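Long-range contact in flavoenzyme PA4991 (Pseudomonas aeruginosa PAO1, PDB 5EZ7), which probably acts as an FAD-dependent oxidoreductase of the DAO family on a still unknown substrate, binding one FAD per subunit: residues Ile17-Leu26 and Leu347-Cys358. Numbering follows the deposited sequence.
With FAD (flavin-adenine dinucleotide), chain B.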
loop_
_atom_site.group_PDB
_atom_site.type_symbol
_atom_site.label_atom_id
_atom_site.label_comp_id
_atom_site.label_asym_id
_atom_site.label_seq_id
_atom_site.Cartn_x
_atom_site.Cartn_y
_atom_site.Cartn_z
ATOM N N ILE A 17 -4.815 0.052 -0.941
ATOM C CA ILE A 17 -4.785 0.987 0.130
ATOM C C ILE A 17 -5.313 2.405 -0.244
ATOM O O ILE A 17 -5.955 3.040 0.583
ATOM C CB ILE A 17 -3.375 1.109 0.720
ATOM C CG1 ILE A 17 -3.433 1.882 2.029
ATOM C CG2 ILE A 17 -2.387 1.791 -0.223
ATOM C CD1 ILE A 17 -3.869 0.972 3.148
ATOM N N ALA A 18 -5.019 2.913 -1.445
ATOM C CA ALA A 18 -5.394 4.261 -1.733
ATOM C C ALA A 18 -6.907 4.389 -1.900
ATOM O O ALA A 18 -7.505 5.312 -1.336
ATOM C CB ALA A 18 -4.630 4.824 -2.929
ATOM N N GLY A 19 -7.520 3.475 -2.643
ATOM C CA GLY A 19 -8.962 3.473 -2.850
ATOM C C GLY A 19 -9.764 3.198 -1.589
ATOM O O GLY A 19 -10.835 3.741 -1.384
ATOM N N LEU A 20 -9.245 2.320 -0.750
ATOM C CA LEU A 20 -9.947 1.911 0.444
ATOM C C LEU A 20 -9.865 2.999 1.499
ATOM O O LEU A 20 -10.797 3.206 2.242
ATOM C CB LEU A 20 -9.385 0.593 0.978
ATOM C CG LEU A 20 -9.844 -0.732 0.348
ATOM C CD1 LEU A 20 -8.999 -1.897 0.883
ATOM C CD2 LEU A 20 -11.322 -1.015 0.635
ATOM N N TRP A 21 -8.734 3.676 1.568
ATOM C CA TRP A 21 -8.534 4.701 2.569
ATOM C C TRP A 21 -9.406 5.834 2.193
ATOM O O TRP A 21 -10.179 6.286 2.993
ATOM C CB TRP A 21 -7.071 5.153 2.664
ATOM C CG TRP A 21 -6.833 6.094 3.783
ATOM C CD1 TRP A 21 -7.209 7.389 3.844
ATOM C CD2 TRP A 21 -6.195 5.799 5.031
ATOM N NE1 TRP A 21 -6.852 7.925 5.060
ATOM C CE2 TRP A 21 -6.197 6.975 5.788
ATOM C CE3 TRP A 21 -5.613 4.644 5.579
ATOM C CZ2 TRP A 21 -5.656 7.042 7.074
ATOM C CZ3 TRP A 21 -5.061 4.715 6.848
ATOM C CH2 TRP A 21 -5.078 5.907 7.582
ATOM N N LEU A 22 -9.316 6.267 0.942
ATOM C CA LEU A 22 -10.194 7.335 0.427
ATOM C C LEU A 22 -11.645 6.989 0.629
ATOM O O LEU A 22 -12.434 7.837 1.029
ATOM C CB LEU A 22 -9.966 7.556 -1.062
ATOM C CG LEU A 22 -10.951 8.486 -1.818
ATOM C CD1 LEU A 22 -10.841 9.923 -1.295
ATOM C CD2 LEU A 22 -10.701 8.423 -3.332
ATOM N N ASN A 23 -12.014 5.762 0.312
ATOM C CA ASN A 23 -13.414 5.372 0.490
ATOM C C ASN A 23 -13.843 5.573 1.942
ATOM O O ASN A 23 -14.915 6.071 2.222
ATOM C CB ASN A 23 -13.611 3.923 0.064
ATOM C CG ASN A 23 -15.078 3.510 -0.024
ATOM O OD1 ASN A 23 -15.889 4.221 -0.622
ATOM N ND2 ASN A 23 -15.411 2.342 0.514
ATOM N N ALA A 24 -12.987 5.182 2.875
ATOM C CA ALA A 24 -13.335 5.270 4.263
ATOM C C ALA A 24 -13.489 6.739 4.726
ATOM O O ALA A 24 -14.414 7.056 5.461
ATOM C CB ALA A 24 -12.294 4.544 5.079
ATOM N N ARG A 25 -12.576 7.602 4.309
ATOM C CA ARG A 25 -12.675 9.029 4.538
ATOM C C ARG A 25 -13.986 9.661 4.010
ATOM O O ARG A 25 -14.647 10.449 4.718
ATOM C CB ARG A 25 -11.462 9.732 3.904
ATOM C CG ARG A 25 -10.161 9.540 4.700
ATOM C CD ARG A 25 -9.973 10.548 5.851
ATOM N NE ARG A 25 -9.831 11.885 5.261
ATOM C CZ ARG A 25 -8.717 12.367 4.681
ATOM N NH1 ARG A 25 -7.544 11.692 4.658
ATOM N NH2 ARG A 25 -8.768 13.563 4.122
ATOM N N LEU A 26 -14.352 9.311 2.767
ATOM C CA LEU A 26 -15.515 9.885 2.122
ATOM C C LEU A 26 -16.817 9.505 2.835
ATOM O O LEU A 26 -17.652 10.397 3.159
ATOM C CB LEU A 26 -15.562 9.513 0.650
ATOM C CG LEU A 26 -14.513 10.223 -0.219
ATOM C CD1 LEU A 26 -14.534 9.719 -1.640
ATOM C CD2 LEU A 26 -14.636 11.744 -0.244
ATOM N N LEU A 347 2.540 3.558 0.387
ATOM C CA LEU A 347 1.410 3.184 1.164
ATOM C C LEU A 347 1.189 4.176 2.303
ATOM O O LEU A 347 0.058 4.483 2.652
ATOM C CB LEU A 347 1.637 1.800 1.735
ATOM C CG LEU A 347 0.542 1.270 2.669
ATOM C CD1 LEU A 347 0.178 -0.128 2.288
ATOM C CD2 LEU A 347 0.993 1.272 4.111
ATOM N N ALA A 348 2.296 4.599 2.907
ATOM C CA ALA A 348 2.368 5.648 3.893
ATOM C C ALA A 348 1.555 6.882 3.560
ATOM O O ALA A 348 0.999 7.511 4.454
ATOM C CB ALA A 348 3.825 6.059 4.075
ATOM N N LEU A 349 1.547 7.239 2.270
ATOM C CA LEU A 349 0.967 8.478 1.736
ATOM C C LEU A 349 -0.497 8.331 1.260
ATOM O O LEU A 349 -1.048 9.224 0.608
ATOM C CB LEU A 349 1.866 8.968 0.576
ATOM C CG LEU A 349 3.193 9.653 0.935
ATOM C CD1 LEU A 349 4.074 9.855 -0.306
ATOM C CD2 LEU A 349 2.947 11.005 1.545
ATOM N N ALA A 350 -1.127 7.209 1.574
ATOM C CA ALA A 350 -2.526 7.037 1.217
ATOM C C ALA A 350 -3.406 8.111 1.842
ATOM O O ALA A 350 -4.298 8.593 1.177
ATOM C CB ALA A 350 -3.036 5.671 1.590
ATOM N N PRO A 351 -3.141 8.526 3.097
ATOM C CA PRO A 351 -3.947 9.624 3.631
ATOM C C PRO A 351 -3.750 11.001 2.922
ATOM O O PRO A 351 -4.619 11.870 3.009
ATOM C CB PRO A 351 -3.513 9.701 5.112
ATOM C CG PRO A 351 -2.703 8.481 5.380
ATOM C CD PRO A 351 -2.137 8.067 4.069
ATOM N N ASP A 352 -2.605 11.201 2.278
ATOM C CA ASP A 352 -2.333 12.405 1.503
ATOM C C ASP A 352 -3.096 12.323 0.176
ATOM O O ASP A 352 -3.586 13.334 -0.333
ATOM C CB ASP A 352 -0.810 12.592 1.287
ATOM C CG ASP A 352 -0.477 13.898 0.578
ATOM O OD1 ASP A 352 -0.711 14.976 1.186
ATOM O OD2 ASP A 352 -0.009 13.869 -0.597
ATOM N N PHE A 353 -3.219 11.121 -0.365
ATOM C CA PHE A 353 -4.007 10.899 -1.593
ATOM C C PHE A 353 -5.466 11.243 -1.349
ATOM O O PHE A 353 -6.026 12.037 -2.099
ATOM C CB PHE A 353 -3.842 9.472 -2.122
ATOM C CG PHE A 353 -4.678 9.159 -3.335
ATOM C CD1 PHE A 353 -4.285 9.583 -4.604
ATOM C CD2 PHE A 353 -5.844 8.423 -3.223
ATOM C CE1 PHE A 353 -5.039 9.294 -5.726
ATOM C CE2 PHE A 353 -6.607 8.121 -4.349
ATOM C CZ PHE A 353 -6.211 8.569 -5.593
ATOM N N ALA A 354 -6.046 10.691 -0.280
ATOM C CA ALA A 354 -7.352 11.105 0.207
ATOM C C ALA A 354 -7.502 12.630 0.385
ATOM O O ALA A 354 -8.440 13.197 -0.125
ATOM C CB ALA A 354 -7.733 10.353 1.479
ATOM N N ASP A 355 -6.587 13.281 1.091
ATOM C CA ASP A 355 -6.627 14.775 1.260
ATOM C C ASP A 355 -6.680 15.505 -0.070
ATOM O O ASP A 355 -7.395 16.490 -0.180
ATOM C CB ASP A 355 -5.397 15.329 1.989
ATOM C CG ASP A 355 -5.285 14.865 3.440
ATOM O OD1 ASP A 355 -6.317 14.564 4.077
ATOM O OD2 ASP A 355 -4.134 14.798 3.955
ATOM N N ARG A 356 -5.925 15.022 -1.065
ATOM C CA ARG A 356 -5.847 15.696 -2.352
ATOM C C ARG A 356 -7.156 15.557 -3.089
ATOM O O ARG A 356 -7.614 16.529 -3.694
ATOM C CB ARG A 356 -4.649 15.253 -3.180
ATOM C CG ARG A 356 -3.389 16.026 -2.814
ATOM C CD ARG A 356 -2.134 15.177 -2.883
ATOM N NE ARG A 356 -0.939 15.932 -2.464
ATOM C CZ ARG A 356 -0.209 16.729 -3.261
ATOM N NH1 ARG A 356 -0.528 16.881 -4.550
ATOM N NH2 ARG A 356 0.855 17.387 -2.779
ATOM N N VAL A 357 -7.785 14.385 -2.988
ATOM C CA VAL A 357 -9.099 14.193 -3.562
ATOM C C VAL A 357 -10.144 15.062 -2.835
ATOM O O VAL A 357 -10.965 15.723 -3.502
ATOM C CB VAL A 357 -9.516 12.713 -3.575
ATOM C CG1 VAL A 357 -10.982 12.551 -3.936
ATOM C CG2 VAL A 357 -8.650 11.909 -4.550
ATOM N N CYS A 358 -10.119 15.054 -1.497
ATOM C CA CYS A 358 -11.126 15.793 -0.709
ATOM C C CYS A 358 -11.018 17.312 -0.933
ATOM O O CYS A 358 -12.043 17.982 -1.017
ATOM C CB CYS A 358 -11.064 15.456 0.790
ATOM S SG CYS A 358 -11.632 13.772 1.143
HETATM P PA FAD B . -2.618 -1.216 -5.440
HETATM O O1A FAD B . -2.377 -1.748 -4.065
HETATM O O2A FAD B . -1.863 -1.768 -6.617
HETATM O O5B FAD B . -4.178 -1.334 -5.701
HETATM C C5B FAD B . -4.752 -1.150 -6.980
HETATM C C4B FAD B . -6.021 -1.976 -6.987
HETATM O O4B FAD B . -6.766 -1.688 -8.182
HETATM C C3B FAD B . -5.716 -3.476 -6.953
HETATM O O3B FAD B . -6.375 -4.107 -5.852
HETATM C C2B FAD B . -6.228 -3.966 -8.294
HETATM O O2B FAD B . -6.752 -5.292 -8.287
HETATM C C1B FAD B . -7.281 -2.916 -8.655
HETATM N N9A FAD B . -7.510 -2.794 -10.100
HETATM C C8A FAD B . -6.570 -2.763 -11.060
HETATM N N7A FAD B . -7.150 -2.650 -12.267
HETATM C C5A FAD B . -8.474 -2.597 -12.085
HETATM C C6A FAD B . -9.647 -2.487 -12.964
HETATM N N6A FAD B . -9.458 -2.393 -14.289
HETATM N N1A FAD B . -10.868 -2.461 -12.405
HETATM C C2A FAD B . -11.029 -2.551 -11.072
HETATM N N3A FAD B . -10.001 -2.660 -10.206
HETATM C C4A FAD B . -8.722 -2.692 -10.655
HETATM N N1 FAD B . 5.051 1.931 0.742
HETATM C C2 FAD B . 5.281 2.296 2.021
HETATM O O2 FAD B . 4.819 3.387 2.432
HETATM N N3 FAD B . 5.988 1.531 2.871
HETATM C C4 FAD B . 6.513 0.364 2.509
HETATM O O4 FAD B . 7.155 -0.335 3.318
HETATM C C4X FAD B . 6.305 -0.103 1.134
HETATM N N5 FAD B . 6.815 -1.274 0.709
HETATM C C5X FAD B . 6.607 -1.697 -0.551
HETATM C C6 FAD B . 7.137 -2.920 -0.944
HETATM C C7 FAD B . 6.943 -3.393 -2.226
HETATM C C7M FAD B . 7.510 -4.723 -2.620
HETATM C C8 FAD B . 6.139 -2.595 -3.186
HETATM C C8M FAD B . 5.879 -3.064 -4.601
HETATM C C9 FAD B . 5.622 -1.373 -2.794
HETATM C C9A FAD B . 5.820 -0.877 -1.508
HETATM N N10 FAD B . 5.293 0.371 -1.072
HETATM C C10 FAD B . 5.510 0.775 0.250
HETATM C "C1'" FAD B . 4.491 1.213 -1.945
HETATM C "C2'" FAD B . 3.039 0.790 -1.800
HETATM O "O2'" FAD B . 2.902 -0.637 -1.803
HETATM C "C3'" FAD B . 2.181 1.414 -2.892
HETATM O "O3'" FAD B . 2.541 2.804 -3.025
HETATM C "C4'" FAD B . 0.697 1.305 -2.548
HETATM O "O4'" FAD B . 0.387 0.052 -1.936
HETATM C "C5'" FAD B . -0.170 1.448 -3.784
HETATM O "O5'" FAD B . -1.546 1.498 -3.386
HETATM P P FAD B . -2.675 1.534 -4.516
HETATM O O1P FAD B . -4.007 1.273 -3.863
HETATM O O2P FAD B . -2.451 2.785 -5.287
HETATM O O3P FAD B . -2.237 0.346 -5.500
#
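L347 lays CD1 across I17 CG2 at 4.1 Å, the two side chains crossing at about a right angle, while its backbone N donates to FAD N1 (3.0 Å). A348 N extends this grip to FAD O2, and at the other helix A18 N reaches phosphate oxygen O1P at 3.1 Å. The pair thus illustrates how two helix starts, far apart in sequence, share one dinucleotide: helix 17-26 meets the pyrophosphate, as in Rossmann-type GxGxxG folds, and the turn before helix 350-358 meets the pyrimidine edge of the flavin.

From A350 onward the helices pack directly, their axes 8.6 Å apart and crossing at -53°. The methyl of A350 fits against I17 CG1 and W21 CB. P351 covers one face of the W21 indole, its CA making a CH-pi contact with the five-membered ring and its CG resting above the CE2-CZ2 rim of the six-membered ring; CG of W21, anti to the backbone N (chi1 -174°), brings the ring there. F353 meets A18 CB through CD2. Small A354 permits close approach, its CB touching W21 CD1 at the ring edge and lying over a face of the R25 guanidinium.

R25, bent at chi2 and chi3, curls among P351, A354, D355 and C358. Its NH2 forms a salt bridge to D355 OD1 (2.6 Å), which it meets on the anti side with the two planes 50° apart; NH1 adds a weak bond to P351 O. V357 CG1 packs on L22 CD1 at 3.7 Å, and C358 SG closes the interface on L26 CD2.

Helix 75-82 covers the side of P351 and R25, its R78 making a second salt bridge to D355; E88, from a loop, pairs with R25. Helix 157-168 packs on I17 and L20. Helix 17-28 follows strand 10-13, and helix 350-364 follows strand 339-343, both of the same mixed six-stranded sheet.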